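Local structure of putative polysaccharide biosynthesis protein with aminopeptidase-like domain (Clostridium acetobutylicum, 3K9T) at residues 110-115 / 152-157; 208-213 / 345-350; 240-245 / 307-312; 357-362 / 421-426. The protein binds one zinc ion per subunit and probably serves the biosynthesis of modified polysaccharides, with no peptidase activity expected despite its aminopeptidase-like region. One frame throughout, in Å; residues are numbered along the deposited sequence.

Contact 1: residues 110-115 / 152-157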
loop_
_atom_site.group_PDB
_atom_site.type_symbol
_atom_site.label_atom_id
_atom_site.label_comp_id
_atom_site.label_asym_id
_atom_site.label_seq_id
_atom_site.Cartn_x
_atom_site.Cartn_y
_atom_site.Cartn_z
ATOM N N ASP A 110 48.703 28.084 24.708
ATOM C CA ASP A 110 47.384 28.563 25.125
ATOM C C ASP A 110 46.717 29.510 24.126
ATOM O O ASP A 110 45.482 29.555 24.051
ATOM C CB ASP A 110 47.477 29.233 26.480
ATOM C CG ASP A 110 47.918 28.278 27.556
ATOM O OD1 ASP A 110 47.384 27.145 27.600
ATOM O OD2 ASP A 110 48.806 28.661 28.349
ATOM N N GLU A 111 47.519 30.261 23.365
ATOM C CA GLU A 111 46.961 31.183 22.361
ATOM C C GLU A 111 46.652 30.396 21.081
ATOM O O GLU A 111 45.714 30.736 20.377
ATOM C CB GLU A 111 47.882 32.397 22.058
ATOM C CG GLU A 111 49.024 32.619 23.025
ATOM C CD GLU A 111 49.747 33.962 22.858
ATOM O OE1 GLU A 111 49.227 34.998 23.339
ATOM O OE2 GLU A 111 50.869 33.970 22.298
ATOM N N LEU A 112 47.442 29.357 20.798
ATOM C CA LEU A 112 47.228 28.495 19.628
ATOM C C LEU A 112 46.002 27.577 19.784
ATOM O O LEU A 112 45.203 27.424 18.839
ATOM C CB LEU A 112 48.473 27.633 19.352
ATOM C CG LEU A 112 48.616 26.850 18.033
ATOM C CD1 LEU A 112 48.474 27.734 16.792
ATOM C CD2 LEU A 112 49.962 26.131 18.010
ATOM N N LYS A 113 45.850 27.006 20.988
ATOM C CA LYS A 113 44.814 25.990 21.288
ATOM C C LYS A 113 43.424 26.259 20.686
ATOM O O LYS A 113 42.810 25.348 20.130
ATOM C CB LYS A 113 44.696 25.735 22.796
ATOM C CG LYS A 113 45.748 24.779 23.390
ATOM C CD LYS A 113 45.399 24.424 24.852
ATOM C CE LYS A 113 46.519 23.649 25.565
ATOM N NZ LYS A 113 46.115 23.144 26.918
ATOM N N PRO A 114 42.933 27.505 20.756
ATOM C CA PRO A 114 41.597 27.721 20.204
ATOM C C PRO A 114 41.493 27.484 18.692
ATOM O O PRO A 114 40.410 27.164 18.229
ATOM C CB PRO A 114 41.289 29.185 20.567
ATOM C CG PRO A 114 42.285 29.542 21.571
ATOM C CD PRO A 114 43.499 28.759 21.258
ATOM N N TYR A 115 42.606 27.610 17.959
ATOM C CA TYR A 115 42.634 27.341 16.505
ATOM C C TYR A 115 43.010 25.886 16.134
ATOM O O TYR A 115 43.129 25.565 14.960
ATOM C CB TYR A 115 43.613 28.284 15.811
ATOM C CG TYR A 115 43.318 29.729 16.070
ATOM C CD1 TYR A 115 43.808 30.366 17.210
ATOM C CD2 TYR A 115 42.538 30.468 15.172
ATOM C CE1 TYR A 115 43.525 31.700 17.440
ATOM C CE2 TYR A 115 42.265 31.794 15.376
ATOM C CZ TYR A 115 42.750 32.407 16.515
ATOM O OH TYR A 115 42.459 33.731 16.728
ATOM N N ASP A 152 54.882 26.284 25.125
ATOM C CA ASP A 152 56.010 26.657 24.283
ATOM C C ASP A 152 55.661 27.895 23.464
ATOM O O ASP A 152 54.527 28.389 23.536
ATOM C CB ASP A 152 56.346 25.481 23.331
ATOM C CG ASP A 152 57.725 25.579 22.723
ATOM O OD1 ASP A 152 58.510 26.405 23.188
ATOM O OD2 ASP A 152 58.040 24.843 21.773
ATOM N N ASP A 153 56.655 28.413 22.739
ATOM C CA ASP A 153 56.436 29.440 21.726
ATOM C C ASP A 153 56.533 28.712 20.406
ATOM O O ASP A 153 57.544 28.064 20.089
ATOM C CB ASP A 153 57.446 30.598 21.790
ATOM C CG ASP A 153 57.081 31.639 22.841
ATOM O OD1 ASP A 153 55.933 32.160 22.820
ATOM O OD2 ASP A 153 57.953 31.936 23.684
ATOM N N TYR A 154 55.445 28.800 19.656
ATOM C CA TYR A 154 55.331 28.108 18.401
ATOM C C TYR A 154 55.302 29.110 17.265
ATOM O O TYR A 154 54.652 30.135 17.375
ATOM C CB TYR A 154 54.044 27.270 18.389
ATOM C CG TYR A 154 54.059 26.061 19.303
ATOM C CD1 TYR A 154 54.691 24.881 18.911
ATOM C CD2 TYR A 154 53.427 26.089 20.550
ATOM C CE1 TYR A 154 54.711 23.765 19.734
ATOM C CE2 TYR A 154 53.430 24.969 21.383
ATOM C CZ TYR A 154 54.078 23.802 20.967
ATOM O OH TYR A 154 54.106 22.676 21.775
ATOM N N GLU A 155 56.038 28.820 16.196
ATOM C CA GLU A 155 55.908 29.548 14.941
ATOM C C GLU A 155 54.710 28.924 14.209
ATOM O O GLU A 155 54.647 27.699 14.029
ATOM C CB GLU A 155 57.167 29.411 14.079
ATOM C CG GLU A 155 57.285 30.478 12.983
ATOM C CD GLU A 155 58.378 30.185 11.958
ATOM O OE1 GLU A 155 59.036 29.131 12.042
ATOM O OE2 GLU A 155 58.562 31.007 11.042
ATOM N N VAL A 156 53.763 29.771 13.822
ATOM C CA VAL A 156 52.547 29.351 13.160
ATOM C C VAL A 156 52.501 29.988 11.787
ATOM O O VAL A 156 52.398 31.208 11.663
ATOM C CB VAL A 156 51.320 29.782 13.959
ATOM C CG1 VAL A 156 50.022 29.313 13.263
ATOM C CG2 VAL A 156 51.425 29.247 15.394
ATOM N N VAL A 157 52.575 29.143 10.763
ATOM C CA VAL A 157 52.602 29.581 9.386
ATOM C C VAL A 157 51.518 28.883 8.560
ATOM O O VAL A 157 51.457 27.654 8.519
ATOM C CB VAL A 157 53.975 29.249 8.729
ATOM C CG1 VAL A 157 53.948 29.588 7.254
ATOM C CG2 VAL A 157 55.098 29.975 9.423
#
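Leu112, on the short helix of segment 110-115, is inserted against Tyr154 and Val156, two residues on the same side of the strand in segment 152-157. The leucine carries most of the contact, and its two methyls share the work. CD1 meets the valine, lying 3.6 Å from CG2 of Val156 and 4.2 Å from its CG1, so that it bears on both prongs of the branched side chain. CD2 turns to the tyrosine and comes within 4.3 Å of CB of Tyr154, approaching the ring only obliquely. With CG of Leu112 anti to the backbone N (chi1 -168°), the forked end extends from the helix to the strand. A forked leucine suits this place because it can reach two strand residues at once, while the compact, beta-branched Val156 fits an extended backbone. Tyr154 brings a polar tip into a buried setting, and its OH is satisfied by a hydrogen bond to the carbonyl O of Cys150. OD2 of Asp152, hydrogen-bonded to N of Ser81, lies 4.0 Å above one face of that ring, nearer its edge than its centre. Within the insert region, the short helix 109-112 follows directly on edge strand 103-108 and folds back over the antiparallel sheet. Leu112 and Tyr154 both also touch Val78 of strand 70-79, while Val156 packs on Val103 and Met107 of strand 103-108, the neighbour of strand 153-163 on its other side.

Contact 2: residues 208-213 / 345-350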
loop_
_atom_site.group_PDB
_atom_site.type_symbol
_atom_site.label_atom_id
_atom_site.label_comp_id
_atom_site.label_asym_id
_atom_site.label_seq_id
_atom_site.Cartn_x
_atom_site.Cartn_y
_atom_site.Cartn_z
ATOM N N ALA A 208 32.557 7.497 -17.990
ATOM C CA ALA A 208 32.713 8.354 -19.193
ATOM C C ALA A 208 33.646 7.679 -20.215
ATOM O O ALA A 208 33.333 7.600 -21.404
ATOM C CB ALA A 208 33.230 9.745 -18.818
ATOM N N LYS A 209 34.746 7.132 -19.712
ATOM C CA LYS A 209 35.733 6.491 -20.559
ATOM C C LYS A 209 35.135 5.291 -21.326
ATOM O O LYS A 209 35.426 5.111 -22.508
ATOM C CB LYS A 209 36.925 6.071 -19.707
ATOM C CG LYS A 209 38.114 5.685 -20.514
ATOM C CD LYS A 209 39.196 4.963 -19.711
ATOM C CE LYS A 209 39.917 5.839 -18.740
ATOM N NZ LYS A 209 41.347 5.339 -18.587
ATOM N N ALA A 210 34.308 4.486 -20.651
ATOM C CA ALA A 210 33.617 3.359 -21.292
ATOM C C ALA A 210 32.519 3.827 -22.285
ATOM O O ALA A 210 32.466 3.355 -23.405
ATOM C CB ALA A 210 33.020 2.400 -20.227
ATOM N N LEU A 211 31.651 4.744 -21.872
ATOM C CA LEU A 211 30.543 5.200 -22.723
ATOM C C LEU A 211 30.999 5.860 -24.026
ATOM O O LEU A 211 30.369 5.698 -25.066
ATOM C CB LEU A 211 29.590 6.122 -21.964
ATOM C CG LEU A 211 28.544 5.449 -21.076
ATOM C CD1 LEU A 211 27.510 6.506 -20.667
ATOM C CD2 LEU A 211 27.871 4.297 -21.779
ATOM N N SER A 212 32.097 6.602 -23.931
ATOM C CA SER A 212 32.795 7.187 -25.058
ATOM C C SER A 212 33.002 6.255 -26.230
ATOM O O SER A 212 33.127 6.712 -27.350
ATOM C CB SER A 212 34.198 7.612 -24.614
ATOM O OG SER A 212 34.134 8.796 -23.881
ATOM N N LYS A 213 33.125 4.970 -25.945
ATOM C CA LYS A 213 33.434 3.982 -26.949
ATOM C C LYS A 213 32.208 3.286 -27.526
ATOM O O LYS A 213 32.353 2.421 -28.387
ATOM C CB LYS A 213 34.394 2.978 -26.322
ATOM C CG LYS A 213 35.739 3.656 -25.977
ATOM C CD LYS A 213 36.688 2.760 -25.245
ATOM C CE LYS A 213 38.089 3.386 -25.162
ATOM N NZ LYS A 213 38.123 4.682 -24.505
ATOM N N THR A 345 27.775 -1.738 -11.446
ATOM C CA THR A 345 26.367 -1.415 -11.175
ATOM C C THR A 345 25.911 -0.190 -11.993
ATOM O O THR A 345 24.818 -0.165 -12.580
ATOM C CB THR A 345 26.088 -1.250 -9.686
ATOM O OG1 THR A 345 26.536 -2.425 -8.948
ATOM C CG2 THR A 345 24.603 -1.009 -9.478
ATOM N N TYR A 346 26.759 0.818 -12.029
ATOM C CA TYR A 346 26.488 1.998 -12.821
ATOM C C TYR A 346 26.343 1.598 -14.279
ATOM O O TYR A 346 25.427 2.065 -14.955
ATOM C CB TYR A 346 27.580 3.095 -12.632
ATOM C CG TYR A 346 27.292 4.099 -11.515
ATOM C CD1 TYR A 346 27.480 3.775 -10.177
ATOM C CD2 TYR A 346 26.870 5.395 -11.808
ATOM C CE1 TYR A 346 27.231 4.715 -9.171
ATOM C CE2 TYR A 346 26.618 6.336 -10.814
ATOM C CZ TYR A 346 26.783 5.995 -9.500
ATOM O OH TYR A 346 26.535 6.932 -8.505
ATOM N N LEU A 347 27.235 0.748 -14.787
ATOM C CA LEU A 347 27.123 0.311 -16.183
ATOM C C LEU A 347 25.807 -0.456 -16.442
ATOM O O LEU A 347 25.193 -0.328 -17.515
ATOM C CB LEU A 347 28.347 -0.529 -16.592
ATOM C CG LEU A 347 29.682 0.214 -16.771
ATOM C CD1 LEU A 347 30.713 -0.700 -17.386
ATOM C CD2 LEU A 347 29.506 1.460 -17.645
ATOM N N GLU A 348 25.380 -1.254 -15.464
ATOM C CA GLU A 348 24.138 -2.039 -15.593
ATOM C C GLU A 348 22.930 -1.114 -15.588
ATOM O O GLU A 348 21.930 -1.339 -16.296
ATOM C CB GLU A 348 24.010 -3.053 -14.450
ATOM C CG GLU A 348 22.915 -4.118 -14.680
ATOM C CD GLU A 348 23.156 -4.927 -15.924
ATOM O OE1 GLU A 348 24.340 -5.209 -16.215
ATOM O OE2 GLU A 348 22.173 -5.286 -16.617
ATOM N N VAL A 349 23.016 -0.086 -14.749
ATOM C CA VAL A 349 22.014 0.946 -14.747
ATOM C C VAL A 349 21.916 1.562 -16.142
ATOM O O VAL A 349 20.804 1.673 -16.669
ATOM C CB VAL A 349 22.273 1.984 -13.664
ATOM C CG1 VAL A 349 21.445 3.253 -13.897
ATOM C CG2 VAL A 349 21.975 1.364 -12.321
ATOM N N ILE A 350 23.070 1.910 -16.734
ATOM C CA ILE A 350 23.130 2.587 -18.033
ATOM C C ILE A 350 22.632 1.660 -19.118
ATOM O O ILE A 350 21.844 2.075 -19.960
ATOM C CB ILE A 350 24.538 3.151 -18.361
ATOM C CG1 ILE A 350 24.839 4.367 -17.460
ATOM C CG2 ILE A 350 24.621 3.537 -19.826
ATOM C CD1 ILE A 350 26.317 4.906 -17.462
#
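In Leu211, CG lies anti to the carbonyl carbon (chi1 -81°), and CG1 of Ile350 takes the same course from its own helix (chi1 -71°), so the two branched side chains reach toward each other tip to tip. Their ends meet in two methyl pairs. CD1 of Leu211 is 3.8 Å from CD1 of Ile350, while the other leucine methyl, CD2, sits 3.9 Å from CG2 of the isoleucine. Looser contact follows alongside, where CB of Ala210 faces CD2 of Leu347 at 4.5 Å. The small alanine lets the longer leucine span the distance between the helices, and all four residues are buried, which suits their purely apolar side chains. At the C-terminal end of the first helix, the carbonyl O of Ala208 receives both the N of Ser212 and its OG, the latter at 2.9 Å and from above the carbonyl plane. Leu211 and Ile350 both rest on Tyr220 of strand 219-225, and helix 5-10 meets Leu347 through Tyr8 and Ile9. Helices 194-211 and 336-355 thus pack side by side over the central mixed sheet, an arrangement consistent with the layered alpha/beta fold of the zinc exopeptidase clan.

Contact 3: residues 240-245 / 307-312. Unlike the reference sequence in segment 307-312: Ser310 (reference Pro).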
loop_
_atom_site.group_PDB
_atom_site.type_symbol
_atom_site.label_atom_id
_atom_site.label_comp_id
_atom_site.label_asym_id
_atom_site.label_seq_id
_atom_site.Cartn_x
_atom_site.Cartn_y
_atom_site.Cartn_z
ATOM N N ASP A 240 18.896 26.650 -20.277
ATOM C CA ASP A 240 18.478 26.195 -21.607
ATOM C C ASP A 240 18.554 24.681 -21.817
ATOM O O ASP A 240 17.803 24.138 -22.606
ATOM C CB ASP A 240 19.347 26.870 -22.682
ATOM C CG ASP A 240 20.858 26.655 -22.455
ATOM O OD1 ASP A 240 21.357 27.059 -21.389
ATOM O OD2 ASP A 240 21.545 26.111 -23.345
ATOM N N LYS A 241 19.463 24.015 -21.114
ATOM C CA LYS A 241 19.711 22.566 -21.244
ATOM C C LYS A 241 18.871 21.679 -20.331
ATOM O O LYS A 241 18.782 20.470 -20.558
ATOM C CB LYS A 241 21.208 22.273 -20.967
ATOM C CG LYS A 241 22.099 22.637 -22.162
ATOM C CD LYS A 241 23.517 22.910 -21.762
ATOM C CE LYS A 241 24.214 23.880 -22.733
ATOM N NZ LYS A 241 25.250 23.250 -23.631
ATOM N N LEU A 242 18.252 22.258 -19.309
ATOM C CA LEU A 242 17.520 21.467 -18.318
ATOM C C LEU A 242 16.350 20.701 -18.882
ATOM O O LEU A 242 16.058 19.591 -18.443
ATOM C CB LEU A 242 17.022 22.346 -17.174
ATOM C CG LEU A 242 18.074 23.182 -16.451
ATOM C CD1 LEU A 242 17.480 23.753 -15.157
ATOM C CD2 LEU A 242 19.311 22.352 -16.185
ATOM N N LYS A 243 15.660 21.271 -19.855
ATOM C CA LYS A 243 14.517 20.565 -20.457
ATOM C C LYS A 243 14.868 19.173 -21.050
ATOM O O LYS A 243 14.008 18.341 -21.185
ATOM C CB LYS A 243 13.841 21.463 -21.520
ATOM C CG LYS A 243 14.737 21.783 -22.727
ATOM C CD LYS A 243 14.118 22.852 -23.629
ATOM C CE LYS A 243 14.976 23.118 -24.856
ATOM N NZ LYS A 243 15.215 21.844 -25.618
ATOM N N ASN A 244 16.115 18.928 -21.415
ATOM C CA ASN A 244 16.520 17.638 -21.953
ATOM C C ASN A 244 16.990 16.631 -20.922
ATOM O O ASN A 244 17.165 15.480 -21.275
ATOM C CB ASN A 244 17.687 17.805 -22.926
ATOM C CG ASN A 244 17.339 18.660 -24.138
ATOM O OD1 ASN A 244 16.212 18.654 -24.616
ATOM N ND2 ASN A 244 18.336 19.367 -24.662
ATOM N N ILE A 245 17.274 17.036 -19.689
ATOM C CA ILE A 245 17.809 16.082 -18.707
ATOM C C ILE A 245 16.690 15.176 -18.174
ATOM O O ILE A 245 15.834 15.582 -17.395
ATOM C CB ILE A 245 18.554 16.799 -17.591
ATOM C CG1 ILE A 245 19.716 17.591 -18.208
ATOM C CG2 ILE A 245 19.027 15.790 -16.552
ATOM C CD1 ILE A 245 20.248 18.698 -17.305
ATOM N N ILE A 307 14.139 23.766 -10.241
ATOM C CA ILE A 307 14.994 22.990 -11.162
ATOM C C ILE A 307 14.256 21.695 -11.438
ATOM O O ILE A 307 13.904 21.424 -12.574
ATOM C CB ILE A 307 16.417 22.731 -10.550
ATOM C CG1 ILE A 307 17.103 24.073 -10.222
ATOM C CG2 ILE A 307 17.251 21.859 -11.464
ATOM C CD1 ILE A 307 17.315 25.016 -11.381
ATOM N N ASN A 308 14.061 20.893 -10.381
ATOM C CA ASN A 308 13.056 19.848 -10.349
ATOM C C ASN A 308 13.289 18.712 -11.327
ATOM O O ASN A 308 12.341 18.162 -11.922
ATOM C CB ASN A 308 11.666 20.466 -10.541
ATOM C CG ASN A 308 10.556 19.598 -9.977
ATOM O OD1 ASN A 308 10.620 19.119 -8.841
ATOM N ND2 ASN A 308 9.528 19.394 -10.766
ATOM N N LEU A 309 14.560 18.317 -11.402
ATOM C CA LEU A 309 14.986 17.191 -12.232
ATOM C C LEU A 309 14.950 15.897 -11.412
ATOM O O LEU A 309 14.861 15.968 -10.194
ATOM C CB LEU A 309 16.406 17.406 -12.739
ATOM C CG LEU A 309 16.710 18.699 -13.473
ATOM C CD1 LEU A 309 18.255 18.849 -13.569
ATOM C CD2 LEU A 309 16.009 18.678 -14.838
ATOM N N SER A 310 15.017 14.737 -12.087
ATOM C CA SER A 310 15.021 13.459 -11.405
ATOM C C SER A 310 16.439 12.990 -11.227
ATOM O O SER A 310 16.986 12.314 -12.088
ATOM C CB SER A 310 14.220 12.396 -12.177
ATOM O OG SER A 310 13.051 12.989 -12.645
ATOM N N VAL A 311 17.022 13.344 -10.106
ATOM C CA VAL A 311 18.390 12.959 -9.810
ATOM C C VAL A 311 18.442 12.196 -8.466
ATOM O O VAL A 311 18.005 12.694 -7.417
ATOM C CB VAL A 311 19.319 14.212 -9.795
ATOM C CG1 VAL A 311 20.751 13.833 -9.384
ATOM C CG2 VAL A 311 19.264 14.884 -11.118
ATOM N N GLY A 312 18.944 10.972 -8.524
ATOM C CA GLY A 312 19.233 10.210 -7.303
ATOM C C GLY A 312 20.729 10.120 -7.060
ATOM O O GLY A 312 21.492 10.860 -7.652
HETATM O O HOH W 1 14.742 15.100 -14.872
#
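CD2 of Leu309 lies against the turn 242-245, 3.7 Å from O of Leu242, 4.0 Å from O of Ile245 and 4.2 Å from CB of Ile245. It spans both ends of a turn tied by the backbone bond from Ile245 N to Leu242 O. Both leucines hold CG anti to the carbonyl carbon and beside the backbone N; in Leu309 this aims the side chain at the turn, and chi2 of 166° sends CD1 onward and leaves CD2 facing the turn. In Ile307, chi1 -58° and chi2 -60° bend CD1 round, so that CD1 of Leu242 has CD1 of Ile307 at 4.0 Å and its CG2 at 4.2 Å. Forked leucines suit the junction, each touching more than one neighbour: Trp234 and Leu235 of helix 229-237 cover Leu242, and Phe302 packs on Leu309. Ile307 also reaches Cys366 of a second subunit. A water lies 2.8 Å from O of Ile245, to which it donates, and 2.8 Å from N of Ser310, from which it accepts; the reference sequence has proline here, which has no N-H. The side chains thus meet through van der Waals contact alone, one methyl resting partly on carbonyl oxygens, and the directional link is left to backbone groups joined through water where the segments lead into the neighbouring parallel strands 245-250 and 311-315.

Contact 4: residues 357-362 / 421-426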
loop_
_atom_site.group_PDB
_atom_site.type_symbol
_atom_site.label_atom_id
_atom_site.label_comp_id
_atom_site.label_asym_id
_atom_site.label_seq_id
_atom_site.Cartn_x
_atom_site.Cartn_y
_atom_site.Cartn_z
ATOM N N ARG A 357 12.995 -0.260 -23.825
ATOM C CA ARG A 357 12.098 0.090 -24.923
ATOM C C ARG A 357 10.613 -0.209 -24.643
ATOM O O ARG A 357 10.275 -0.789 -23.616
ATOM C CB ARG A 357 12.598 -0.557 -26.196
ATOM C CG ARG A 357 13.906 0.043 -26.618
ATOM C CD ARG A 357 14.583 -0.719 -27.742
ATOM N NE ARG A 357 15.976 -0.309 -27.734
ATOM C CZ ARG A 357 16.415 0.861 -28.189
ATOM N NH1 ARG A 357 15.587 1.750 -28.746
ATOM N NH2 ARG A 357 17.705 1.141 -28.100
ATOM N N THR A 358 9.731 0.290 -25.518
ATOM C CA THR A 358 8.317 -0.066 -25.480
ATOM C C THR A 358 7.956 -0.665 -26.820
ATOM O O THR A 358 8.366 -0.162 -27.841
ATOM C CB THR A 358 7.415 1.095 -25.142
ATOM O OG1 THR A 358 7.723 1.525 -23.814
ATOM C CG2 THR A 358 5.965 0.658 -25.183
ATOM N N TYR A 359 7.239 -1.784 -26.786
ATOM C CA TYR A 359 6.888 -2.522 -27.986
ATOM C C TYR A 359 5.392 -2.777 -28.091
ATOM O O TYR A 359 4.638 -2.682 -27.120
ATOM C CB TYR A 359 7.569 -3.894 -28.006
ATOM C CG TYR A 359 9.085 -3.934 -28.081
ATOM C CD1 TYR A 359 9.745 -3.963 -29.310
ATOM C CD2 TYR A 359 9.856 -4.055 -26.927
ATOM C CE1 TYR A 359 11.144 -4.061 -29.380
ATOM C CE2 TYR A 359 11.255 -4.153 -26.988
ATOM C CZ TYR A 359 11.887 -4.151 -28.212
ATOM O OH TYR A 359 13.258 -4.237 -28.259
ATOM N N LEU A 360 4.975 -3.106 -29.300
ATOM C CA LEU A 360 3.610 -3.498 -29.578
ATOM C C LEU A 360 3.660 -4.930 -30.112
ATOM O O LEU A 360 4.389 -5.230 -31.046
ATOM C CB LEU A 360 3.003 -2.581 -30.617
ATOM C CG LEU A 360 1.532 -2.789 -30.894
ATOM C CD1 LEU A 360 0.745 -2.348 -29.677
ATOM C CD2 LEU A 360 1.173 -1.985 -32.114
ATOM N N ASN A 361 2.912 -5.815 -29.471
ATOM C CA ASN A 361 2.713 -7.183 -29.943
ATOM C C ASN A 361 1.964 -7.132 -31.277
ATOM O O ASN A 361 0.835 -6.630 -31.329
ATOM C CB ASN A 361 1.909 -7.949 -28.870
ATOM C CG ASN A 361 1.724 -9.419 -29.165
ATOM O OD1 ASN A 361 1.879 -9.868 -30.288
ATOM N ND2 ASN A 361 1.317 -10.171 -28.148
ATOM N N LEU A 362 2.588 -7.633 -32.350
ATOM C CA LEU A 362 1.948 -7.648 -33.677
ATOM C C LEU A 362 0.962 -8.776 -33.891
ATOM O O LEU A 362 0.308 -8.816 -34.940
ATOM C CB LEU A 362 2.982 -7.602 -34.810
ATOM C CG LEU A 362 3.797 -6.298 -34.833
ATOM C CD1 LEU A 362 4.734 -6.367 -35.957
ATOM C CD2 LEU A 362 2.931 -5.057 -34.983
ATOM N N TYR A 421 16.197 -9.807 -23.459
ATOM C CA TYR A 421 16.582 -10.819 -24.404
ATOM C C TYR A 421 15.355 -11.557 -24.936
ATOM O O TYR A 421 15.342 -11.971 -26.095
ATOM C CB TYR A 421 17.592 -11.780 -23.779
ATOM C CG TYR A 421 18.910 -11.138 -23.429
ATOM C CD1 TYR A 421 19.555 -10.291 -24.334
ATOM C CD2 TYR A 421 19.550 -11.424 -22.219
ATOM C CE1 TYR A 421 20.767 -9.710 -24.025
ATOM C CE2 TYR A 421 20.776 -10.830 -21.888
ATOM C CZ TYR A 421 21.383 -9.981 -22.795
ATOM O OH TYR A 421 22.588 -9.391 -22.473
ATOM N N ALA A 422 14.312 -11.689 -24.116
ATOM C CA ALA A 422 13.077 -12.302 -24.600
ATOM C C ALA A 422 12.468 -11.412 -25.692
ATOM O O ALA A 422 12.093 -11.899 -26.754
ATOM C CB ALA A 422 12.095 -12.596 -23.444
ATOM N N ALA A 423 12.430 -10.106 -25.426
ATOM C CA ALA A 423 11.946 -9.098 -26.365
ATOM C C ALA A 423 12.791 -9.055 -27.638
ATOM O O ALA A 423 12.264 -8.823 -28.727
ATOM C CB ALA A 423 11.930 -7.715 -25.698
ATOM N N ASP A 424 14.099 -9.257 -27.505
ATOM C CA ASP A 424 14.974 -9.283 -28.682
ATOM C C ASP A 424 14.520 -10.377 -29.622
ATOM O O ASP A 424 14.265 -10.143 -30.794
ATOM C CB ASP A 424 16.450 -9.535 -28.313
ATOM C CG ASP A 424 17.129 -8.312 -27.713
ATOM O OD1 ASP A 424 16.549 -7.224 -27.825
ATOM O OD2 ASP A 424 18.232 -8.428 -27.128
ATOM N N ALA A 425 14.414 -11.579 -29.080
ATOM C CA ALA A 425 14.061 -12.756 -29.856
ATOM C C ALA A 425 12.706 -12.582 -30.572
ATOM O O ALA A 425 12.533 -12.947 -31.739
ATOM C CB ALA A 425 14.042 -13.950 -28.934
ATOM N N LEU A 426 11.744 -11.999 -29.873
ATOM C CA LEU A 426 10.439 -11.813 -30.466
ATOM C C LEU A 426 10.500 -10.774 -31.574
ATOM O O LEU A 426 9.809 -10.921 -32.581
ATOM C CB LEU A 426 9.422 -11.428 -29.411
ATOM C CG LEU A 426 9.062 -12.497 -28.384
ATOM C CD1 LEU A 426 8.251 -11.852 -27.290
ATOM C CD2 LEU A 426 8.297 -13.648 -29.045
HETATM O O HOH W 2 14.564 -5.575 -26.225
#
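Tyr359 reaches from its strand to Ala423 directly and to Asp424 through a water, both on helix 416-428. Its CB points to the helix but is still 6.2 Å from CB of Ala423, and the ring covers the remaining gap. CG is anti to the carbonyl carbon (chi1 -64°), and the ring stands perpendicular to the plane through CA, CB and CG (chi2 -90°). Going outward along one side, CD2 comes to 4.4 Å from the alanine methyl. The next atom, CE2, makes the closest approach, 3.8 Å from CB of Ala423, with the methyl oblique to the ring. CZ is again 4.4 Å from CB of Ala423, so CE2 is the low point of the approach. The small alanine suits this helix position, since its single methyl can lie against a broad aromatic group; Leu405 of helix 405-412 touches both partners.

These elements belong to the C-terminal permutated winged helix-turn-helix domain. Strand 358-361 pairs antiparallel with strand 432-434, which follows helix 416-428 in the chain, so the tyrosine joins the small sheet to the helix packed beside it, and Leu434 also meets its side chain.

At the tip, the phenolic OH is 4.5 Å from OD1 of Asp424, too far for a direct bond, and a water fills the step. That water is 2.8 Å from OH of Tyr359 and donates to OD1 of Asp424 over 3.0 Å. The other carboxylate oxygen of Asp424, OD2, forms a salt bridge with NZ of Lys420, one helical turn earlier.

In the fold
From the N terminus, contact 1 comes first: it closes a loop of 36 residues within the insert region, at one far end of the chain. Contact 2 then closes a much longer loop of 131 residues, joining helices 194-211 and 336-355 of the aminopeptidase-like part. Contact 3 is nested inside that loop and ties the approach to strand 245-250 to the approach to strand 311-315; its centre is 20 Å from that of contact 2. Helix 336-355 leads on to strand 358-361, where contact 4 closes a separate loop in the C-terminal domain. Contacts 1 and 4 have centres 71 Å apart, on opposite sides of the chain's centre.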